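Local coordinates for ABC transporter substrate binding protein (Ribose) (Agrobacterium vitis S4, PDB 4WT7), which binds D-allitol in the crystal and probably serves as the periplasmic sugar- or polyol-binding component of an ABC transporter, at residues A[133-138]-A[167-172]; A[224-229]-A[249-254]; A[269-274]-A[301-306]. One frame throughout, in Å; residues are numbered along the deposited sequence.

Contact 1: residues A[133-138]-A[167-172]; sequences DNWGIG and CAIRYD. With X9X (D-allitol), chain C.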
# COMPACT_ATOMS: atom_id res chain seq x y z
N ASP A 133 0.36 -7.62 -7.37
CA ASP A 133 1.65 -7.98 -7.92
C ASP A 133 2.45 -6.68 -7.99
O ASP A 133 2.37 -5.95 -8.98
CB ASP A 133 1.49 -8.57 -9.31
CG ASP A 133 2.79 -8.72 -10.06
OD1 ASP A 133 3.84 -8.19 -9.64
OD2 ASP A 133 2.77 -9.42 -11.10
N ASN A 134 3.19 -6.42 -6.93
CA ASN A 134 3.90 -5.16 -6.79
C ASN A 134 5.12 -4.99 -7.69
O ASN A 134 5.57 -3.89 -7.93
CB ASN A 134 4.24 -4.93 -5.33
CG ASN A 134 3.01 -4.58 -4.56
OD1 ASN A 134 2.42 -3.54 -4.81
ND2 ASN A 134 2.56 -5.47 -3.70
N TRP A 135 5.60 -6.07 -8.27
CA TRP A 135 6.61 -5.94 -9.29
C TRP A 135 6.01 -5.26 -10.53
O TRP A 135 6.60 -4.31 -11.08
CB TRP A 135 7.18 -7.30 -9.61
CG TRP A 135 7.93 -7.87 -8.42
CD1 TRP A 135 9.23 -7.61 -8.11
CD2 TRP A 135 7.44 -8.76 -7.41
NE1 TRP A 135 9.58 -8.29 -7.00
CE2 TRP A 135 8.50 -9.01 -6.54
CE3 TRP A 135 6.21 -9.40 -7.17
CZ2 TRP A 135 8.38 -9.84 -5.40
CZ3 TRP A 135 6.09 -10.23 -6.05
CH2 TRP A 135 7.17 -10.44 -5.18
N GLY A 136 4.82 -5.71 -10.91
CA GLY A 136 4.06 -5.13 -12.02
C GLY A 136 3.73 -3.67 -11.72
O GLY A 136 4.02 -2.81 -12.53
N ILE A 137 3.15 -3.41 -10.54
CA ILE A 137 2.83 -2.05 -10.14
C ILE A 137 4.04 -1.13 -10.23
O ILE A 137 4.00 -0.05 -10.83
CB ILE A 137 2.30 -2.02 -8.70
CG1 ILE A 137 0.83 -2.46 -8.70
CG2 ILE A 137 2.41 -0.61 -8.11
CD1 ILE A 137 0.20 -2.44 -7.33
N GLY A 138 5.13 -1.55 -9.60
CA GLY A 138 6.26 -0.66 -9.45
C GLY A 138 6.91 -0.41 -10.78
O GLY A 138 7.30 0.72 -11.07
N CYS A 167 5.70 -1.69 -0.45
CA CYS A 167 6.47 -0.47 -0.70
C CYS A 167 7.94 -0.75 -1.08
O CYS A 167 8.50 -0.05 -1.94
CB CYS A 167 6.43 0.44 0.51
SG CYS A 167 4.78 0.68 1.17
N ALA A 168 8.56 -1.73 -0.42
CA ALA A 168 9.93 -2.10 -0.76
C ALA A 168 9.96 -2.53 -2.22
O ALA A 168 10.83 -2.16 -2.99
CB ALA A 168 10.40 -3.25 0.11
N ILE A 169 8.99 -3.34 -2.61
CA ILE A 169 9.00 -3.84 -3.99
C ILE A 169 8.81 -2.68 -4.96
O ILE A 169 9.47 -2.62 -6.02
CB ILE A 169 7.93 -4.95 -4.20
CG1 ILE A 169 8.21 -6.14 -3.26
CG2 ILE A 169 7.84 -5.41 -5.67
CD1 ILE A 169 7.00 -7.18 -3.26
N ARG A 170 7.90 -1.77 -4.64
CA ARG A 170 7.63 -0.66 -5.54
C ARG A 170 8.89 0.19 -5.69
O ARG A 170 9.25 0.59 -6.79
CB ARG A 170 6.46 0.20 -5.04
CG ARG A 170 5.08 -0.48 -5.18
CD ARG A 170 4.05 0.08 -4.23
NE ARG A 170 2.96 -0.87 -4.00
CZ ARG A 170 2.01 -0.73 -3.08
NH1 ARG A 170 1.96 0.33 -2.29
NH2 ARG A 170 1.13 -1.67 -2.94
N TYR A 171 9.60 0.43 -4.58
CA TYR A 171 10.81 1.23 -4.64
C TYR A 171 11.88 0.51 -5.45
O TYR A 171 12.48 1.10 -6.37
CB TYR A 171 11.31 1.57 -3.24
CG TYR A 171 12.63 2.28 -3.29
CD1 TYR A 171 12.71 3.62 -3.66
CD2 TYR A 171 13.80 1.62 -3.01
CE1 TYR A 171 13.93 4.27 -3.71
CE2 TYR A 171 15.03 2.27 -3.05
CZ TYR A 171 15.08 3.61 -3.39
OH TYR A 171 16.32 4.24 -3.45
N ASP A 172 12.09 -0.77 -5.16
CA ASP A 172 13.06 -1.56 -5.91
C ASP A 172 12.82 -1.51 -7.41
O ASP A 172 13.75 -1.44 -8.23
CB ASP A 172 13.04 -3.03 -5.43
CG ASP A 172 13.70 -3.21 -4.10
OD1 ASP A 172 14.33 -2.25 -3.60
OD2 ASP A 172 13.60 -4.30 -3.51
OAA X9X C . 2.50 1.04 4.37
CAG X9X C . 1.95 2.17 3.81
CAI X9X C . 1.05 2.01 2.63
OAC X9X C . 1.75 1.64 1.47
CAK X9X C . -0.12 1.12 2.95
OAE X9X C . -0.68 1.65 4.09
CAL X9X C . -1.20 1.19 1.87
OAF X9X C . -1.62 2.50 1.66
CAJ X9X C . -0.91 0.49 0.56
OAD X9X C . -0.13 1.23 -0.31
CAH X9X C . -0.36 -0.92 0.68
OAB X9X C . -0.69 -1.78 -0.39
O HOH W 1 7.81 2.33 -8.91
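Arg170 and Asn134 meet where two helices of this periplasmic binding protein run beside the D-allitol pocket, and the arginine joins the polyol to the helix pair. Its guanidinium uses one edge side-on: NE donates to Asn134 OD1 at 2.8 Å, and NH2 reaches the same Asn134 OD1 at 2.9 Å. Both donors approach from the same face of the amide, whose plane is turned 54° from the guanidinium, while the oxygen itself lies close to the guanidinium plane. NH1 and NH2 also reach the ligand. Arg170 NH1 donates to allitol OAD at 3.0 Å and Arg170 NH2 to allitol OAB at 3.1 Å, so NH2 is shared between amide and polyol; NH1 has a second partner in Ala225 O. An extended chain from CG to NE carries the group this far from its helix, and the NE and NH2 bonds to a single oxygen should restrict its rotation.

Behind this first shell, Ile137 CG2 lies alongside the arginine's aliphatic part. The segments 134-138 and 167-172 cross at -44° with axes 7.9 Å apart, and the backbones close in at Gly138, where the missing side chain lets its CA come 4.1 Å from Arg170 CA. A water donates to both Gly138 O and Arg170 O. At the outer side Ile169 CG2 makes a CH-pi contact over the five-membered ring of Trp135. Asp133 is the N-cap of helix 134-148: its OD1 accepts from Gly136 N at 3.0 Å, the donor standing above the carboxylate plane.

Contact 2: residues A[224-229]-A[249-254]; sequences SAWDIP and GVDGSP. With X9X (D-allitol), chain C.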
# COMPACT_ATOMS: atom_id res chain seq x y z
N SER A 224 6.18 8.37 -4.92
CA SER A 224 5.85 7.83 -3.62
C SER A 224 5.32 6.42 -3.83
O SER A 224 4.79 6.12 -4.89
CB SER A 224 4.76 8.69 -2.99
OG SER A 224 5.19 10.04 -2.97
N ALA A 225 5.39 5.60 -2.79
CA ALA A 225 5.03 4.18 -2.92
C ALA A 225 3.53 3.96 -2.72
O ALA A 225 3.00 2.89 -3.04
CB ALA A 225 5.85 3.35 -1.91
N TRP A 226 2.87 4.99 -2.18
CA TRP A 226 1.43 5.01 -1.99
C TRP A 226 1.00 6.46 -2.14
O TRP A 226 1.83 7.35 -2.15
CB TRP A 226 1.03 4.42 -0.63
CG TRP A 226 1.65 5.11 0.53
CD1 TRP A 226 2.99 5.25 0.79
CD2 TRP A 226 0.97 5.72 1.61
NE1 TRP A 226 3.19 5.94 1.96
CE2 TRP A 226 1.96 6.23 2.50
CE3 TRP A 226 -0.36 5.87 1.95
CZ2 TRP A 226 1.63 6.92 3.67
CZ3 TRP A 226 -0.68 6.54 3.11
CH2 TRP A 226 0.30 7.06 3.95
N ASP A 227 -0.29 6.73 -2.19
CA ASP A 227 -0.74 7.98 -2.81
C ASP A 227 -1.13 9.13 -1.87
O ASP A 227 -1.39 10.23 -2.33
CB ASP A 227 -1.78 7.69 -3.90
CG ASP A 227 -3.15 7.28 -3.36
OD1 ASP A 227 -3.32 7.14 -2.12
OD2 ASP A 227 -4.06 7.09 -4.22
N ILE A 228 -1.13 8.90 -0.55
CA ILE A 228 -1.41 9.97 0.38
C ILE A 228 -0.27 10.99 0.48
O ILE A 228 -0.55 12.21 0.50
CB ILE A 228 -1.85 9.39 1.75
CG1 ILE A 228 -3.07 8.46 1.54
CG2 ILE A 228 -2.21 10.48 2.72
CD1 ILE A 228 -4.21 9.08 0.68
N PRO A 229 1.00 10.54 0.49
CA PRO A 229 2.08 11.54 0.36
C PRO A 229 1.99 12.23 -1.01
O PRO A 229 2.24 13.46 -1.14
CB PRO A 229 3.35 10.71 0.45
CG PRO A 229 2.93 9.45 1.18
CD PRO A 229 1.50 9.19 0.83
N GLY A 249 2.07 7.85 -7.78
CA GLY A 249 1.79 7.03 -6.62
C GLY A 249 0.92 5.80 -6.84
O GLY A 249 0.60 5.40 -7.97
N VAL A 250 0.53 5.20 -5.72
CA VAL A 250 -0.20 3.95 -5.74
C VAL A 250 -1.31 3.95 -4.69
O VAL A 250 -1.18 4.61 -3.65
CB VAL A 250 0.79 2.79 -5.42
CG1 VAL A 250 0.09 1.46 -5.44
CG2 VAL A 250 1.96 2.82 -6.36
N ASP A 251 -2.38 3.21 -5.00
CA ASP A 251 -3.53 2.88 -4.14
C ASP A 251 -4.86 3.22 -4.85
O ASP A 251 -5.86 2.51 -4.70
CB ASP A 251 -3.50 3.57 -2.78
CG ASP A 251 -2.53 2.93 -1.81
OD1 ASP A 251 -1.81 2.01 -2.24
OD2 ASP A 251 -2.46 3.41 -0.64
N GLY A 252 -4.86 4.32 -5.63
CA GLY A 252 -6.10 4.86 -6.16
C GLY A 252 -7.11 5.27 -5.09
O GLY A 252 -8.29 4.92 -5.16
N SER A 253 -6.65 5.99 -4.08
CA SER A 253 -7.59 6.62 -3.16
C SER A 253 -8.43 7.59 -4.00
O SER A 253 -7.91 8.20 -4.91
CB SER A 253 -6.86 7.35 -2.02
OG SER A 253 -5.82 6.55 -1.50
N PRO A 254 -9.72 7.71 -3.71
CA PRO A 254 -10.61 8.55 -4.54
C PRO A 254 -10.14 9.99 -4.62
O PRO A 254 -10.17 10.60 -5.70
CB PRO A 254 -11.95 8.50 -3.81
CG PRO A 254 -11.91 7.23 -3.02
CD PRO A 254 -10.47 6.97 -2.67
OAA X9X C . 2.50 1.04 4.37
CAG X9X C . 1.95 2.17 3.81
CAI X9X C . 1.05 2.01 2.63
OAC X9X C . 1.75 1.64 1.47
CAK X9X C . -0.12 1.12 2.95
OAE X9X C . -0.68 1.65 4.09
CAL X9X C . -1.20 1.19 1.87
OAF X9X C . -1.62 2.50 1.66
CAJ X9X C . -0.91 0.49 0.56
OAD X9X C . -0.13 1.23 -0.31
CAH X9X C . -0.36 -0.92 0.68
OAB X9X C . -0.69 -1.78 -0.39
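In this periplasmic binding protein the segments 224-229 and 249-254 follow neighbouring parallel strands of one sheet, and their loops supply Trp226 and Asp251 to the D-allitol pocket. Trp226 lays one ring face against the polyol, with allitol CAI 3.7 Å above the plane and offset toward the rim; Pro229 CD backs the opposite face over the ring centre. This packing of a polyol on an aromatic face resembles the sugar-on-aromatic packing of carbohydrate-binding sites. The indole NE1 points to Asp193, which accepts its hydrogen bond. Asp251 receives two ligand hydroxyls, one on each oxygen: allitol OAD donates to Asp251 OD1 at 2.7 Å and allitol OAF to Asp251 OD2 at 2.6 Å. Its carboxylate is inclined 45° to the indole and brings OD2 to the ring edge.

One layer back, Asp227 fastens the two loops together. With CG between its backbone N and carbonyl carbon (chi1 73°), the carboxylate faces Ser253, and both oxygens accept through their syn lone pairs: Asp227 OD1 from Ser253 OG at 2.6 Å, Asp227 OD2 from Ser253 N at 2.8 Å. The CB of Asp251 packs against this carboxylate, so the second-shell pair lies directly behind the ligand-binding acid. Nearer the strand ends, the backbones approach closely enough at Gly249 for its CA to make a C-H...O contact with Ser224 O, 3.6 Å away.

Contact 3: residues A[269-274]-A[301-306]; sequences ADVAQQ and VPALLA. With X9X (D-allitol), chain C.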
# COMPACT_ATOMS: atom_id res chain seq x y z
N ALA A 269 -0.07 10.10 -12.43
CA ALA A 269 -0.38 8.68 -12.45
C ALA A 269 -0.52 8.12 -11.03
O ALA A 269 0.19 8.55 -10.10
CB ALA A 269 0.66 7.91 -13.20
N ASP A 270 -1.46 7.19 -10.86
CA ASP A 270 -1.71 6.56 -9.55
C ASP A 270 -2.16 5.17 -9.90
O ASP A 270 -3.16 5.01 -10.62
CB ASP A 270 -2.83 7.30 -8.83
CG ASP A 270 -3.10 6.78 -7.43
OD1 ASP A 270 -2.49 5.75 -7.01
OD2 ASP A 270 -3.93 7.44 -6.74
N VAL A 271 -1.41 4.17 -9.48
CA VAL A 271 -1.85 2.79 -9.75
C VAL A 271 -2.90 2.37 -8.72
O VAL A 271 -2.63 2.22 -7.51
CB VAL A 271 -0.66 1.79 -9.74
CG1 VAL A 271 -1.18 0.40 -10.09
CG2 VAL A 271 0.44 2.23 -10.75
N ALA A 272 -4.12 2.18 -9.19
CA ALA A 272 -5.20 1.84 -8.29
C ALA A 272 -5.07 0.39 -7.86
O ALA A 272 -4.82 -0.52 -8.69
CB ALA A 272 -6.53 2.07 -8.93
N GLN A 273 -5.23 0.20 -6.57
CA GLN A 273 -5.39 -1.12 -5.98
C GLN A 273 -6.83 -1.38 -5.63
O GLN A 273 -7.70 -0.49 -5.78
CB GLN A 273 -4.57 -1.19 -4.70
CG GLN A 273 -3.10 -1.10 -4.95
CD GLN A 273 -2.28 -1.65 -3.77
OE1 GLN A 273 -2.04 -2.85 -3.68
NE2 GLN A 273 -1.90 -0.77 -2.85
N GLN A 274 -7.08 -2.59 -5.14
CA GLN A 274 -8.42 -3.06 -4.79
C GLN A 274 -8.42 -3.62 -3.36
O GLN A 274 -8.43 -4.84 -3.14
CB GLN A 274 -8.85 -4.14 -5.77
CG GLN A 274 -8.82 -3.68 -7.22
CD GLN A 274 -9.56 -4.63 -8.17
OE1 GLN A 274 -10.80 -4.63 -8.21
NE2 GLN A 274 -8.82 -5.41 -8.97
N VAL A 301 -4.06 -9.77 -6.53
CA VAL A 301 -5.28 -9.12 -6.98
C VAL A 301 -4.88 -8.03 -7.96
O VAL A 301 -3.97 -7.24 -7.67
CB VAL A 301 -6.01 -8.46 -5.83
CG1 VAL A 301 -7.16 -7.59 -6.40
CG2 VAL A 301 -6.54 -9.51 -4.88
N PRO A 302 -5.56 -7.98 -9.12
CA PRO A 302 -5.11 -7.06 -10.15
C PRO A 302 -5.13 -5.61 -9.67
O PRO A 302 -5.92 -5.25 -8.80
CB PRO A 302 -6.10 -7.30 -11.29
CG PRO A 302 -6.52 -8.76 -11.11
CD PRO A 302 -6.60 -8.90 -9.60
N ALA A 303 -4.26 -4.80 -10.26
CA ALA A 303 -4.17 -3.35 -10.00
C ALA A 303 -4.30 -2.64 -11.32
O ALA A 303 -3.99 -3.21 -12.34
CB ALA A 303 -2.86 -3.00 -9.38
N LEU A 304 -4.70 -1.37 -11.31
CA LEU A 304 -4.97 -0.66 -12.56
C LEU A 304 -4.27 0.70 -12.63
O LEU A 304 -4.60 1.61 -11.88
CB LEU A 304 -6.48 -0.42 -12.71
CG LEU A 304 -7.40 -1.61 -12.46
CD1 LEU A 304 -8.82 -1.17 -11.98
CD2 LEU A 304 -7.48 -2.36 -13.79
N LEU A 305 -3.32 0.86 -13.55
CA LEU A 305 -2.63 2.13 -13.67
C LEU A 305 -3.59 3.19 -14.24
O LEU A 305 -4.08 3.07 -15.36
CB LEU A 305 -1.40 2.03 -14.58
CG LEU A 305 -0.59 3.32 -14.48
CD1 LEU A 305 0.91 3.07 -14.61
CD2 LEU A 305 -1.05 4.30 -15.53
N ALA A 306 -3.85 4.21 -13.44
CA ALA A 306 -4.59 5.38 -13.89
C ALA A 306 -3.66 6.57 -14.16
O ALA A 306 -2.98 7.07 -13.26
CB ALA A 306 -5.64 5.75 -12.85
OAA X9X C . 2.50 1.04 4.37
CAG X9X C . 1.95 2.17 3.81
CAI X9X C . 1.05 2.01 2.63
OAC X9X C . 1.75 1.64 1.47
CAK X9X C . -0.12 1.12 2.95
OAE X9X C . -0.68 1.65 4.09
CAL X9X C . -1.20 1.19 1.87
OAF X9X C . -1.62 2.50 1.66
CAJ X9X C . -0.91 0.49 0.56
OAD X9X C . -0.13 1.23 -0.31
CAH X9X C . -0.36 -0.92 0.68
OAB X9X C . -0.69 -1.78 -0.39
O HOH W 2 -5.16 -4.55 -6.14
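Asp270 and Ala306 pair at one end of an antiparallel ladder, the antiparallel edge of a sheet whose other strands run parallel. Four backbone hydrogen bonds define it. Asp270 N donates to Ala306 O at 2.8 Å and Ala306 N returns a bond to Asp270 O at 3.0 Å; Ala272 and Leu304 form the second such couple, with Leu304 N reaching Ala272 O at 2.8 Å. Between these hydrogen-bonded pairs lies the non-hydrogen-bonded pair Val271-Leu305, whose CA atoms are 4.1 Å apart. There the side chains cross at about a right angle, Val271 CG2 touching Leu305 CD1, while Val271 CG1 meets Ala303 CB at 3.9 Å.

Past Ala272 the ladder gives way to a more open junction near exposed Pro302. Gln274 spans it with an extended side chain: NE2 donates to Pro302 O at 2.9 Å, almost straight at 177°, though it stands above the carbonyl plane. A water that accepts from Gln274 N donates to the same carbonyl, so Pro302 O accepts from the water and from Gln274 NE2. Gln273 turns the other way, and its NE2 donates to allitol OAB at 2.9 Å; Ser132 holds its OE1, and Asp251 OD1 also accepts from NE2.

Ile137 of helix 134-148 packs on the Val271 and Ala303 side of the sheet, whereas Val314 of helix 311-318 lies against Ala272, Leu304 and Ala306 on the other. Strand 246-249 flanks strand 267-272 on the side away from strand 304-307, which ends the sheet.

How the contacts relate
All three contacts reach the same allitol, but differ in burial. Contact 2 is wholly buried, contact 1 is largely buried, opening at the Trp135-Ile169 side, and contact 3 is partly buried, its inner strand 269-272 enclosed and its edge strand and Pro302 nearer solvent. Contact 1 joins two helices through side chains, contact 2 joins loops through a carboxylate, and contact 3 joins strands mainly through backbone bonds. Contacts 2 and 3 belong to neighbouring strands of one sheet: Asp251 N lies 2.7 Å from Val271 O, a probable hydrogen bond. Contact 1 packs on both, with Ile137 CG2 3.9 Å from Val250 CG2 and Ile137 CD1 3.7 Å from Ala303 CB.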